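Local coordinates for 5' nucleotidase family protein (Staphylococcus aureus subsp. aureus, PDB 4Q7F) that belongs to the 5' nucleotidase family and holds a manganese and a magnesium ion in a calcineurin-like phosphoesterase domain, at residues T180-A184 against F185-Q189; G161-T164 against Q165-H169; V294-D297 against S298-I302. All blocks are in the same frame, centred on the assembly; numbering follows the deposited sequence.

In the fold
Contact 2 comes first along the chain, then contacts 1 and 3. Contact 2 lies where strand 155-163 of the six-stranded sheet runs out into a loop; contact 1 is where strand 179-181 leads into helix 184-198, which returns the chain to strand 201-207, the parallel neighbour of 155-163. Their centres are about 9 Å apart and they touch, F181 packing on I167 and S183 on Q165. Contact 3 follows strand 284-293 at the edge of another sheet, its centre about 40 Å from that of contact 1 and about 35 Å from that of contact 2. The first two belong to one beta-alpha-beta crossover, contact 2 nearer the bound magnesium; the third is a surface turn beside helix 48-59.

Contact 1. Residues T180-A184 against F185-Q189; sequences TFHSA and FEILQ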
loop_
_atom_site.group_PDB
_atom_site.type_symbol
_atom_site.label_atom_id
_atom_site.label_comp_id
_atom_site.label_asym_id
_atom_site.label_seq_id
_atom_site.Cartn_x
_atom_site.Cartn_y
_atom_site.Cartn_z
ATOM N N THR A 180 13.053 -14.253 5.793
ATOM C CA THR A 180 12.072 -15.312 5.921
ATOM C C THR A 180 10.829 -14.703 6.581
ATOM O O THR A 180 10.935 -14.079 7.649
ATOM C CB THR A 180 12.623 -16.438 6.793
ATOM O OG1 THR A 180 13.859 -16.886 6.228
ATOM C CG2 THR A 180 11.638 -17.600 6.875
ATOM N N PHE A 181 9.670 -14.887 5.946
ATOM C CA PHE A 181 8.401 -14.346 6.433
ATOM C C PHE A 181 7.513 -15.433 6.999
ATOM O O PHE A 181 7.040 -16.296 6.271
ATOM C CB PHE A 181 7.668 -13.633 5.296
ATOM C CG PHE A 181 8.503 -12.602 4.622
ATOM C CD1 PHE A 181 9.397 -12.969 3.620
ATOM C CD2 PHE A 181 8.437 -11.281 5.001
ATOM C CE1 PHE A 181 10.207 -12.021 3.013
ATOM C CE2 PHE A 181 9.243 -10.331 4.402
ATOM C CZ PHE A 181 10.123 -10.700 3.404
ATOM N N HIS A 182 7.245 -15.380 8.295
ATOM C CA HIS A 182 6.406 -16.401 8.908
ATOM C C HIS A 182 4.965 -15.928 9.111
ATOM O O HIS A 182 4.698 -14.732 9.280
ATOM C CB HIS A 182 7.005 -16.821 10.257
ATOM C CG HIS A 182 8.398 -17.356 10.156
ATOM N ND1 HIS A 182 8.671 -18.692 9.967
ATOM C CD2 HIS A 182 9.597 -16.735 10.232
ATOM C CE1 HIS A 182 9.979 -18.871 9.913
ATOM N NE2 HIS A 182 10.564 -17.699 10.077
ATOM N N SER A 183 4.035 -16.881 9.072
ATOM C CA SER A 183 2.627 -16.599 9.334
ATOM C C SER A 183 2.456 -15.823 10.650
ATOM O O SER A 183 2.989 -16.240 11.680
ATOM C CB SER A 183 1.869 -17.913 9.466
ATOM O OG SER A 183 0.616 -17.705 10.090
ATOM N N ALA A 184 1.705 -14.724 10.614
ATOM C CA ALA A 184 1.448 -13.925 11.810
ATOM C C ALA A 184 0.620 -14.739 12.791
ATOM O O ALA A 184 0.808 -14.636 13.994
ATOM C CB ALA A 184 0.734 -12.631 11.465
ATOM N N PHE A 185 -0.274 -15.569 12.273
ATOM C CA PHE A 185 -1.086 -16.426 13.125
ATOM C C PHE A 185 -0.214 -17.401 13.909
ATOM O O PHE A 185 -0.405 -17.588 15.121
ATOM C CB PHE A 185 -2.081 -17.234 12.281
ATOM C CG PHE A 185 -2.924 -18.184 13.086
ATOM C CD1 PHE A 185 -2.405 -19.387 13.523
ATOM C CD2 PHE A 185 -4.235 -17.874 13.401
ATOM C CE1 PHE A 185 -3.172 -20.261 14.272
ATOM C CE2 PHE A 185 -5.012 -18.749 14.139
ATOM C CZ PHE A 185 -4.479 -19.944 14.578
ATOM N N GLU A 186 0.723 -18.045 13.213
ATOM C CA GLU A 186 1.588 -19.054 13.844
ATOM C C GLU A 186 2.519 -18.458 14.888
ATOM O O GLU A 186 2.702 -19.035 15.954
ATOM C CB GLU A 186 2.408 -19.813 12.807
ATOM C CG GLU A 186 1.572 -20.628 11.835
ATOM C CD GLU A 186 2.415 -21.381 10.827
ATOM O OE1 GLU A 186 3.651 -21.484 11.025
ATOM O OE2 GLU A 186 1.832 -21.873 9.839
ATOM N N ILE A 187 3.117 -17.315 14.580
ATOM C CA ILE A 187 4.018 -16.676 15.540
ATOM C C ILE A 187 3.228 -16.207 16.769
ATOM O O ILE A 187 3.698 -16.335 17.905
ATOM C CB ILE A 187 4.819 -15.536 14.895
ATOM C CG1 ILE A 187 5.710 -16.089 13.781
ATOM C CG2 ILE A 187 5.662 -14.810 15.933
ATOM C CD1 ILE A 187 6.637 -17.220 14.199
ATOM N N LEU A 188 2.036 -15.664 16.545
ATOM C CA LEU A 188 1.198 -15.233 17.650
ATOM C C LEU A 188 0.866 -16.435 18.522
ATOM O O LEU A 188 1.047 -16.392 19.740
ATOM C CB LEU A 188 -0.100 -14.569 17.156
ATOM C CG LEU A 188 -1.086 -14.140 18.258
ATOM C CD1 LEU A 188 -0.438 -13.168 19.226
ATOM C CD2 LEU A 188 -2.319 -13.516 17.630
ATOM N N GLN A 189 0.382 -17.500 17.884
ATOM C CA GLN A 189 0.016 -18.730 18.571
ATOM C C GLN A 189 1.138 -19.263 19.453
ATOM O O GLN A 189 0.901 -19.755 20.558
ATOM C CB GLN A 189 -0.349 -19.805 17.548
ATOM C CG GLN A 189 -0.775 -21.120 18.186
ATOM C CD GLN A 189 -1.205 -22.140 17.164
ATOM O OE1 GLN A 189 -2.256 -22.748 17.295
ATOM N NE2 GLN A 189 -0.405 -22.315 16.124
HETATM O O HOH W 1 5.296 -19.609 8.724
#
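S183 is the N-cap of helix 184-198, and hydrogen bonds to its two oxygens begin the helix. With OG anti to the backbone N (chi1 163°), the hydroxyl leans forward over the first turn and accepts from E186 N, 3.1 Å from S183 OG, in a nearly straight bond (165°). The carbonyl opens the backbone series: I187 N lies 3.1 Å from S183 O, and L188 N follows at 3.0 Å from A184 O. E186 runs extended past the cap, its CG 3.6 Å from S183 CB. Its carboxylate reaches S183 N through a water that accepts from the amide at 3.0 Å and makes only a weak bond to E186 OE1; the pattern recalls a capping box with a water in the gap.

The apolar part joins the residues just outside and inside the cap. H182 CB meets I187 CG1 at 3.8 Å, across the positions of a hydrophobic staple, and I187 CD1 approaches the H182 ring obliquely. F185 swings off to helix 229-236, where it packs on A231 and A235 and meets the ring of F236.

E228 completes the polar shell, bonding to S183 OG and to the amides of A184 and F185. The first four amides of the helix are therefore all satisfied, and the helix end would be expected to favour the anionic form of E228.

Contact 2. Residues G161-T164 against Q165-H169; sequences GLTT and QFIPH
T164 OG1 has two partners: F166 N points at it, and the hydroxyl also bonds to the backbone O of E226. The bond from F166 N is straight (166°) but weak, with 3.4 Å between F166 N and T164 OG1. A threonine hydroxyl facing the amide two residues on is the pattern of an ST turn, held here by that weak bond at the point where the chain leaves strand 155-163. The hydroxyl reaches the amide because it stands opposite the backbone N (chi1 177°), beside the carbonyl carbon; F166 CB then comes within 3.6 Å of T164 OG1.

On the apolar side, the end of I167 comes back toward the strand, its CD1 4.0 Å from T163 CG2, while I167 CG1 lies 3.8 Å from T164 O; I135 packs against both T163 and I167. The polar ends of the neighbouring side chains have other partners, T163 OG1 bonding to L107 O and Q165 NE2 to G225 O.

Further on, a short 3-10 segment starts with H169 N bonded to F166 O at 2.9 Å. The rings of F166 and H169 lie face over face: H169 CD2 sits over the centre of the F166 ring, 3.5 Å above its plane, and F166 CZ over that of H169.

T164 is also tied by backbone bonding to H207, a magnesium ligand, and E226 belongs to the pocket of the bound 3D1. This probably places the turn in the second shell of the magnesium site and the ligand pocket, consistent with its hydroxyl and backbone helping to position both groups.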
loop_
_atom_site.group_PDB
_atom_site.type_symbol
_atom_site.label_atom_id
_atom_site.label_comp_id
_atom_site.label_asym_id
_atom_site.label_seq_id
_atom_site.Cartn_x
_atom_site.Cartn_y
_atom_site.Cartn_z
ATOM N N GLY A 161 4.593 -7.190 17.917
ATOM C CA GLY A 161 4.507 -6.620 16.574
ATOM C C GLY A 161 4.603 -7.702 15.508
ATOM O O GLY A 161 5.473 -8.571 15.546
ATOM N N LEU A 162 3.696 -7.642 14.550
ATOM C CA LEU A 162 3.615 -8.619 13.478
ATOM C C LEU A 162 3.349 -7.934 12.168
ATOM O O LEU A 162 2.735 -6.858 12.130
ATOM C CB LEU A 162 2.493 -9.608 13.768
ATOM C CG LEU A 162 2.753 -10.513 14.967
ATOM C CD1 LEU A 162 1.479 -11.160 15.505
ATOM C CD2 LEU A 162 3.809 -11.546 14.612
ATOM N N THR A 163 3.797 -8.577 11.090
ATOM C CA THR A 163 3.667 -8.028 9.752
ATOM C C THR A 163 3.099 -9.065 8.764
ATOM O O THR A 163 3.369 -10.266 8.857
ATOM C CB THR A 163 5.052 -7.555 9.250
ATOM O OG1 THR A 163 5.589 -6.545 10.134
ATOM C CG2 THR A 163 4.949 -6.985 7.855
ATOM N N THR A 164 2.286 -8.603 7.840
ATOM C CA THR A 164 1.758 -9.508 6.776
ATOM C C THR A 164 2.890 -10.357 6.157
ATOM O O THR A 164 3.956 -9.847 5.758
ATOM C CB THR A 164 1.007 -8.717 5.695
ATOM O OG1 THR A 164 0.561 -9.611 4.640
ATOM C CG2 THR A 164 1.899 -7.623 5.106
ATOM N N GLN A 165 2.655 -11.664 6.083
ATOM C CA GLN A 165 3.642 -12.592 5.541
ATOM C C GLN A 165 3.734 -12.540 4.017
ATOM O O GLN A 165 4.664 -13.084 3.456
ATOM C CB GLN A 165 3.271 -14.034 5.927
ATOM C CG GLN A 165 1.995 -14.547 5.255
ATOM C CD GLN A 165 1.524 -15.874 5.814
ATOM O OE1 GLN A 165 2.318 -16.761 6.064
ATOM N NE2 GLN A 165 0.217 -16.019 5.993
ATOM N N PHE A 166 2.839 -11.803 3.371
ATOM C CA PHE A 166 2.689 -11.872 1.905
ATOM C C PHE A 166 3.700 -11.061 1.092
ATOM O O PHE A 166 3.612 -11.021 -0.115
ATOM C CB PHE A 166 1.264 -11.425 1.561
ATOM C CG PHE A 166 0.599 -12.236 0.487
ATOM C CD1 PHE A 166 0.254 -13.549 0.737
ATOM C CD2 PHE A 166 0.230 -11.668 -0.719
ATOM C CE1 PHE A 166 -0.390 -14.306 -0.217
ATOM C CE2 PHE A 166 -0.430 -12.418 -1.677
ATOM C CZ PHE A 166 -0.728 -13.743 -1.429
ATOM N N ILE A 167 4.660 -10.434 1.763
ATOM C CA ILE A 167 5.681 -9.607 1.111
ATOM C C ILE A 167 6.365 -10.215 -0.144
ATOM O O ILE A 167 6.604 -9.475 -1.107
ATOM C CB ILE A 167 6.690 -9.069 2.149
ATOM C CG1 ILE A 167 5.966 -8.090 3.097
ATOM C CG2 ILE A 167 7.848 -8.372 1.452
ATOM C CD1 ILE A 167 6.726 -7.634 4.351
ATOM N N PRO A 168 6.691 -11.543 -0.147
ATOM C CA PRO A 168 7.276 -12.151 -1.345
ATOM C C PRO A 168 6.430 -12.025 -2.602
ATOM O O PRO A 168 6.971 -12.078 -3.701
ATOM C CB PRO A 168 7.438 -13.632 -0.945
ATOM C CG PRO A 168 7.677 -13.562 0.530
ATOM C CD PRO A 168 6.728 -12.481 0.990
ATOM N N HIS A 169 5.117 -11.847 -2.450
ATOM C CA HIS A 169 4.241 -11.695 -3.608
ATOM C C HIS A 169 4.251 -10.287 -4.190
ATOM O O HIS A 169 3.610 -10.053 -5.218
ATOM C CB HIS A 169 2.810 -12.050 -3.226
ATOM C CG HIS A 169 2.619 -13.494 -2.883
ATOM N ND1 HIS A 169 2.043 -14.389 -3.754
ATOM C CD2 HIS A 169 2.925 -14.197 -1.767
ATOM C CE1 HIS A 169 2.004 -15.585 -3.194
ATOM N NE2 HIS A 169 2.525 -15.493 -1.985
#

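Contact 3. Residues V294-D297 against S298-I302; sequences VIDD and STFTI
D297 OD1 accepts two backbone hydrogen bonds, from T299 N and F300 N, each 2.9 Å from that oxygen. The first makes an Asx turn, laid over a type I beta turn that runs from D297 to F300 in the loop between strand 284-293 and helix 304-317. Neither bond is straight (138° from T299 N, 130° from F300 N). T299 N meets OD1 from above the carboxylate plane, whereas F300 N lies nearly in line with its C-O bond. The carboxylate reaches both because CG is tucked between the backbone N and the carbonyl carbon (chi1 69°). T299 OG1 stands 3.0 Å from the same D297 OD1 and is hydrogen-bonded to Q57 OE1.

D297 OD2 takes bonds from Q57 NE2 and H53 NE2, so this one carboxylate both shapes the turn and fastens it to helix 48-59; such an array of donors would favour its anionic form.

Outward from these bonds, F300 CB packs 3.5 Å from D297 OD1, and the F300 ring extends to L50, Y43 and the ring of H53. D296 crosses F300 at about a right angle: its OD1 lies 4.2 Å from F300 CD2, the carboxylate almost perpendicular to the ring.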
loop_
_atom_site.group_PDB
_atom_site.type_symbol
_atom_site.label_atom_id
_atom_site.label_comp_id
_atom_site.label_asym_id
_atom_site.label_seq_id
_atom_site.Cartn_x
_atom_site.Cartn_y
_atom_site.Cartn_z
ATOM N N VAL A 294 -9.350 13.443 12.433
ATOM C CA VAL A 294 -8.274 14.423 12.396
ATOM C C VAL A 294 -8.865 15.705 11.805
ATOM O O VAL A 294 -9.324 15.713 10.667
ATOM C CB VAL A 294 -7.060 13.936 11.613
ATOM C CG1 VAL A 294 -6.071 15.072 11.393
ATOM C CG2 VAL A 294 -6.397 12.779 12.361
ATOM N N ILE A 295 -8.852 16.776 12.586
ATOM C CA ILE A 295 -9.441 18.038 12.164
ATOM C C ILE A 295 -8.496 19.203 12.374
ATOM O O ILE A 295 -7.569 19.132 13.166
ATOM C CB ILE A 295 -10.766 18.334 12.926
ATOM C CG1 ILE A 295 -10.513 18.445 14.442
ATOM C CG2 ILE A 295 -11.807 17.263 12.622
ATOM C CD1 ILE A 295 -11.761 18.631 15.269
ATOM N N ASP A 296 -8.727 20.269 11.624
ATOM C CA ASP A 296 -7.938 21.489 11.751
ATOM C C ASP A 296 -8.478 22.202 12.975
ATOM O O ASP A 296 -9.622 21.975 13.384
ATOM C CB ASP A 296 -8.129 22.346 10.493
ATOM C CG ASP A 296 -7.334 23.628 10.516
ATOM O OD1 ASP A 296 -6.170 23.623 10.943
ATOM O OD2 ASP A 296 -7.899 24.657 10.095
ATOM N N ASP A 297 -7.654 23.023 13.607
ATOM C CA ASP A 297 -8.119 23.815 14.730
ATOM C C ASP A 297 -7.254 25.058 14.766
ATOM O O ASP A 297 -6.244 25.143 14.072
ATOM C CB ASP A 297 -8.155 23.028 16.066
ATOM C CG ASP A 297 -6.775 22.672 16.591
ATOM O OD1 ASP A 297 -5.814 23.394 16.299
ATOM O OD2 ASP A 297 -6.660 21.683 17.331
ATOM N N SER A 298 -7.647 26.023 15.567
ATOM C CA SER A 298 -6.938 27.285 15.578
ATOM C C SER A 298 -5.620 27.284 16.332
ATOM O O SER A 298 -4.918 28.286 16.297
ATOM C CB SER A 298 -7.863 28.378 16.082
ATOM O OG SER A 298 -9.028 28.422 15.262
ATOM N N THR A 299 -5.260 26.180 16.990
ATOM C CA THR A 299 -3.979 26.143 17.720
ATOM C C THR A 299 -2.881 25.451 16.946
ATOM O O THR A 299 -1.727 25.532 17.319
ATOM C CB THR A 299 -4.080 25.425 19.070
ATOM O OG1 THR A 299 -4.419 24.057 18.856
ATOM C CG2 THR A 299 -5.103 26.085 19.965
ATOM N N PHE A 300 -3.248 24.748 15.882
ATOM C CA PHE A 300 -2.291 24.034 15.084
ATOM C C PHE A 300 -1.420 24.981 14.282
ATOM O O PHE A 300 -1.918 25.833 13.567
ATOM C CB PHE A 300 -3.027 23.091 14.125
ATOM C CG PHE A 300 -2.129 22.370 13.168
ATOM C CD1 PHE A 300 -1.228 21.405 13.631
ATOM C CD2 PHE A 300 -2.227 22.593 11.792
ATOM C CE1 PHE A 300 -0.421 20.714 12.750
ATOM C CE2 PHE A 300 -1.425 21.900 10.907
ATOM C CZ PHE A 300 -0.513 20.961 11.388
ATOM N N THR A 301 -0.118 24.823 14.410
ATOM C CA THR A 301 0.816 25.609 13.626
ATOM C C THR A 301 1.928 24.719 13.109
ATOM O O THR A 301 2.234 23.686 13.692
ATOM C CB THR A 301 1.453 26.722 14.449
ATOM O OG1 THR A 301 2.055 26.139 15.599
ATOM C CG2 THR A 301 0.422 27.734 14.880
ATOM N N ILE A 302 2.519 25.126 11.996
ATOM C CA ILE A 302 3.608 24.405 11.399
ATOM C C ILE A 302 4.791 25.350 11.514
ATOM O O ILE A 302 4.717 26.479 11.051
ATOM C CB ILE A 302 3.282 24.039 9.942
ATOM C CG1 ILE A 302 2.034 23.136 9.916
ATOM C CG2 ILE A 302 4.473 23.346 9.291
ATOM C CD1 ILE A 302 1.549 22.751 8.524
#